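PDB 3DV9: beta-phosphoglucomutase from Bacteroides vulgatus, which probably interconverts beta-glucose 1-phosphate and glucose 6-phosphate as a magnesium-dependent phosphomutase of the haloacid dehalogenase superfamily. Local coordinates for residues A[195-209]-A[221-233]. Residues are numbered along the deposited sequence; the frame is centred on the assembly and turned at random.
Sequences VQAGVAAGIFTIAVN and EGANLLFHSMPDF
Asn224 grips Thr205 twice where strand 225-227 joins strand 204-208: its OD1 accepts from Thr205 N (2.8 Å, N-H...O angle 168°), while its own N donates to Thr205 O. The side chain can be followed outward. CB lies over one face of the Phe204 ring as a CH-pi contact, 3.6 Å from the centroid; CG, turned beside its own backbone N (chi1 -59°), passes above ring atom CD1, with the amide plane only 19° from the ring plane; OD1 at the tip takes a second hydrogen bond from a water that also donates to Ile203 O. At the edge of the same ring lies Leu225, whose CG is 3.9 Å from Phe204 CZ, and Ala8 of helix 2-16 covers this neighbourhood. With an alanine here instead of Phe204, the Asn224 amide would probably keep its hydrogen bonds but lose the flat support of the ring, and Leu225 its aromatic neighbour. Onward the strands run parallel, with Ala207 N hydrogen-bonded to Leu225 O, Phe227 N to Ala207 O and Asn209 N to Phe227 O. Ile206 and Val208 share a sheet face with Leu225 and Phe227: Ile206 CG2, anti to its backbone N, reaches the edge of the Phe227 ring at CD2 (3.4 Å), and Val208 CG1 lies 3.8 Å from the selenium of Met230, a selenomethionine. On the other face Ala207 CB meets Ala223 CB (3.8 Å) and also touches Leu218 of helix 215-219. This is the last beta-alpha-beta crossover of the Rossmann-like HAD core, adding 225-227 as the edge strand of the sheet. Apolar packing lines both faces, and Asn224 OD1 stands in for a backbone carbonyl just before the strand, satisfying Thr205 N-H where regular strand pairing has not yet begun.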
# COMPACT_ATOMS: atom_id res chain seq x y z
N VAL A 195 0.82 -4.15 4.90
CA VAL A 195 0.06 -5.32 5.30
C VAL A 195 -0.35 -5.15 6.77
O VAL A 195 -1.49 -5.37 7.14
CB VAL A 195 0.82 -6.63 5.08
CG1 VAL A 195 0.06 -7.79 5.67
CG2 VAL A 195 1.00 -6.84 3.54
N GLN A 196 0.62 -4.76 7.60
CA GLN A 196 0.36 -4.59 9.04
C GLN A 196 -0.79 -3.61 9.29
O GLN A 196 -1.66 -3.85 10.16
CB GLN A 196 1.65 -4.11 9.73
CG GLN A 196 1.49 -4.09 11.23
CD GLN A 196 2.76 -3.68 11.94
OE1 GLN A 196 3.87 -3.81 11.41
NE2 GLN A 196 2.60 -3.16 13.14
N ALA A 197 -0.77 -2.49 8.55
CA ALA A 197 -1.81 -1.43 8.66
C ALA A 197 -3.19 -1.98 8.26
O ALA A 197 -4.18 -1.72 8.96
CB ALA A 197 -1.46 -0.23 7.78
N GLY A 198 -3.25 -2.72 7.14
CA GLY A 198 -4.53 -3.28 6.66
C GLY A 198 -5.09 -4.26 7.69
O GLY A 198 -6.27 -4.25 8.01
N VAL A 199 -4.20 -5.11 8.23
CA VAL A 199 -4.61 -6.13 9.19
C VAL A 199 -5.09 -5.43 10.48
O VAL A 199 -6.15 -5.79 11.08
CB VAL A 199 -3.45 -7.10 9.43
CG1 VAL A 199 -3.75 -8.03 10.60
CG2 VAL A 199 -3.23 -7.91 8.19
N ALA A 200 -4.35 -4.39 10.89
CA ALA A 200 -4.70 -3.62 12.10
C ALA A 200 -6.02 -2.90 11.92
O ALA A 200 -6.71 -2.60 12.90
CB ALA A 200 -3.58 -2.60 12.49
N ALA A 201 -6.35 -2.52 10.67
CA ALA A 201 -7.63 -1.89 10.36
C ALA A 201 -8.81 -2.87 10.32
O ALA A 201 -9.97 -2.45 10.19
CB ALA A 201 -7.56 -1.12 9.04
N GLY A 202 -8.51 -4.16 10.44
CA GLY A 202 -9.47 -5.25 10.43
C GLY A 202 -10.14 -5.54 9.10
O GLY A 202 -11.25 -6.11 9.07
N ILE A 203 -9.42 -5.25 8.01
CA ILE A 203 -9.92 -5.49 6.64
C ILE A 203 -9.13 -6.66 6.08
O ILE A 203 -7.94 -6.77 6.32
CB ILE A 203 -9.66 -4.27 5.72
CG1 ILE A 203 -10.18 -2.96 6.38
CG2 ILE A 203 -10.19 -4.52 4.25
CD1 ILE A 203 -9.58 -1.68 5.75
N PHE A 204 -9.82 -7.51 5.34
CA PHE A 204 -9.23 -8.64 4.67
C PHE A 204 -8.10 -8.09 3.78
O PHE A 204 -8.32 -7.23 2.96
CB PHE A 204 -10.29 -9.41 3.88
CG PHE A 204 -9.78 -10.67 3.25
CD1 PHE A 204 -10.01 -11.92 3.87
CD2 PHE A 204 -9.11 -10.64 2.00
CE1 PHE A 204 -9.53 -13.10 3.31
CE2 PHE A 204 -8.65 -11.84 1.43
CZ PHE A 204 -8.88 -13.07 2.08
N THR A 205 -6.89 -8.58 4.03
CA THR A 205 -5.69 -7.97 3.47
C THR A 205 -4.98 -8.93 2.55
O THR A 205 -4.61 -10.05 2.96
CB THR A 205 -4.76 -7.35 4.59
OG1 THR A 205 -5.44 -6.25 5.22
CG2 THR A 205 -3.41 -6.83 3.99
N ILE A 206 -4.76 -8.49 1.30
CA ILE A 206 -4.09 -9.33 0.30
C ILE A 206 -2.71 -8.75 0.02
O ILE A 206 -2.55 -7.56 -0.38
CB ILE A 206 -4.93 -9.43 -1.02
CG1 ILE A 206 -6.25 -10.16 -0.78
CG2 ILE A 206 -4.07 -10.07 -2.19
CD1 ILE A 206 -7.23 -9.91 -1.93
N ALA A 207 -1.68 -9.58 0.22
CA ALA A 207 -0.32 -9.17 -0.15
C ALA A 207 -0.03 -9.57 -1.59
O ALA A 207 -0.40 -10.65 -2.04
CB ALA A 207 0.75 -9.81 0.75
N VAL A 208 0.64 -8.68 -2.30
CA VAL A 208 1.12 -8.98 -3.66
C VAL A 208 2.59 -8.61 -3.62
O VAL A 208 2.96 -7.43 -3.45
CB VAL A 208 0.36 -8.12 -4.74
CG1 VAL A 208 0.89 -8.44 -6.15
CG2 VAL A 208 -1.19 -8.26 -4.66
N ASN A 209 3.44 -9.63 -3.74
CA ASN A 209 4.88 -9.41 -3.57
C ASN A 209 5.51 -8.92 -4.87
O ASN A 209 5.87 -9.73 -5.71
CB ASN A 209 5.60 -10.66 -3.02
CG ASN A 209 6.99 -10.32 -2.54
OD1 ASN A 209 7.46 -9.21 -2.78
ND2 ASN A 209 7.64 -11.26 -1.86
N GLU A 221 3.10 -10.51 8.71
CA GLU A 221 2.30 -9.38 9.13
C GLU A 221 0.80 -9.68 9.09
O GLU A 221 -0.03 -8.77 9.31
CB GLU A 221 2.68 -8.13 8.30
CG GLU A 221 4.13 -7.69 8.51
CD GLU A 221 4.48 -7.42 9.97
OE1 GLU A 221 3.58 -7.04 10.76
OE2 GLU A 221 5.67 -7.60 10.31
N GLY A 222 0.45 -10.93 8.80
CA GLY A 222 -0.93 -11.44 8.89
C GLY A 222 -1.72 -11.31 7.58
O GLY A 222 -2.92 -11.32 7.60
N ALA A 223 -1.05 -11.25 6.42
CA ALA A 223 -1.78 -11.16 5.13
C ALA A 223 -2.72 -12.34 5.05
O ALA A 223 -2.34 -13.50 5.37
CB ALA A 223 -0.83 -11.23 3.94
N ASN A 224 -3.94 -12.08 4.61
CA ASN A 224 -4.93 -13.16 4.51
C ASN A 224 -4.71 -14.05 3.30
O ASN A 224 -5.03 -15.24 3.32
CB ASN A 224 -6.35 -12.63 4.57
CG ASN A 224 -6.61 -11.87 5.85
OD1 ASN A 224 -6.44 -10.66 5.91
ND2 ASN A 224 -6.98 -12.60 6.92
N LEU A 225 -4.19 -13.45 2.24
CA LEU A 225 -3.78 -14.16 1.04
C LEU A 225 -2.54 -13.48 0.47
O LEU A 225 -2.27 -12.28 0.73
CB LEU A 225 -4.90 -14.13 -0.01
CG LEU A 225 -6.16 -14.98 0.11
CD1 LEU A 225 -7.11 -14.65 -1.06
CD2 LEU A 225 -5.80 -16.47 0.13
N LEU A 226 -1.76 -14.23 -0.30
CA LEU A 226 -0.58 -13.67 -0.95
C LEU A 226 -0.58 -14.09 -2.42
O LEU A 226 -0.77 -15.28 -2.74
CB LEU A 226 0.73 -14.16 -0.29
CG LEU A 226 2.00 -13.47 -0.85
CD1 LEU A 226 3.00 -13.26 0.27
CD2 LEU A 226 2.54 -14.33 -1.96
N PHE A 227 -0.37 -13.10 -3.29
CA PHE A 227 -0.08 -13.40 -4.73
C PHE A 227 1.32 -12.99 -5.10
O PHE A 227 1.92 -12.10 -4.49
CB PHE A 227 -1.09 -12.70 -5.63
CG PHE A 227 -2.51 -13.15 -5.40
CD1 PHE A 227 -3.00 -14.29 -6.04
CD2 PHE A 227 -3.33 -12.47 -4.50
CE1 PHE A 227 -4.28 -14.75 -5.80
CE2 PHE A 227 -4.61 -12.91 -4.26
CZ PHE A 227 -5.11 -14.08 -4.90
N HIS A 228 1.86 -13.63 -6.12
CA HIS A 228 3.28 -13.47 -6.43
C HIS A 228 3.58 -12.25 -7.32
O HIS A 228 4.74 -11.92 -7.54
CB HIS A 228 3.77 -14.79 -7.05
CG HIS A 228 3.68 -15.93 -6.08
ND1 HIS A 228 4.39 -15.97 -4.90
CD2 HIS A 228 2.88 -17.03 -6.06
CE1 HIS A 228 4.09 -17.07 -4.23
NE2 HIS A 228 3.18 -17.73 -4.92
N SER A 229 2.53 -11.64 -7.88
CA SER A 229 2.70 -10.51 -8.82
C SER A 229 1.33 -9.88 -9.06
O SER A 229 0.29 -10.53 -8.84
CB SER A 229 3.24 -11.00 -10.18
OG SER A 229 2.28 -11.79 -10.87
N MSE A 230 1.32 -8.70 -9.64
CA MSE A 230 0.02 -8.08 -9.98
C MSE A 230 -0.66 -8.85 -11.13
O MSE A 230 -1.88 -9.00 -11.14
CB MSE A 230 0.15 -6.58 -10.26
CG MSE A 230 0.27 -5.72 -9.03
SE MSE A 230 -1.25 -5.85 -7.84
CE MSE A 230 -2.51 -4.71 -8.73
N PRO A 231 0.10 -9.33 -12.13
CA PRO A 231 -0.62 -10.22 -13.07
C PRO A 231 -1.29 -11.46 -12.43
O PRO A 231 -2.39 -11.85 -12.85
CB PRO A 231 0.51 -10.65 -14.04
CG PRO A 231 1.44 -9.40 -14.06
CD PRO A 231 1.48 -9.02 -12.59
N ASP A 232 -0.65 -12.04 -11.42
CA ASP A 232 -1.18 -13.18 -10.65
C ASP A 232 -2.50 -12.77 -9.99
O ASP A 232 -3.53 -13.46 -10.08
CB ASP A 232 -0.10 -13.65 -9.62
CG ASP A 232 -0.41 -15.02 -8.96
OD1 ASP A 232 -1.14 -15.82 -9.59
OD2 ASP A 232 0.10 -15.33 -7.83
N PHE A 233 -2.46 -11.61 -9.33
CA PHE A 233 -3.66 -11.07 -8.66
C PHE A 233 -4.80 -10.85 -9.69
O PHE A 233 -5.92 -11.33 -9.51
CB PHE A 233 -3.30 -9.78 -7.92
CG PHE A 233 -4.48 -9.10 -7.32
CD1 PHE A 233 -5.29 -9.77 -6.41
CD2 PHE A 233 -4.84 -7.83 -7.76
CE1 PHE A 233 -6.43 -9.13 -5.85
CE2 PHE A 233 -5.96 -7.17 -7.21
CZ PHE A 233 -6.78 -7.84 -6.27
O HOH W 1 -6.95 -8.93 8.01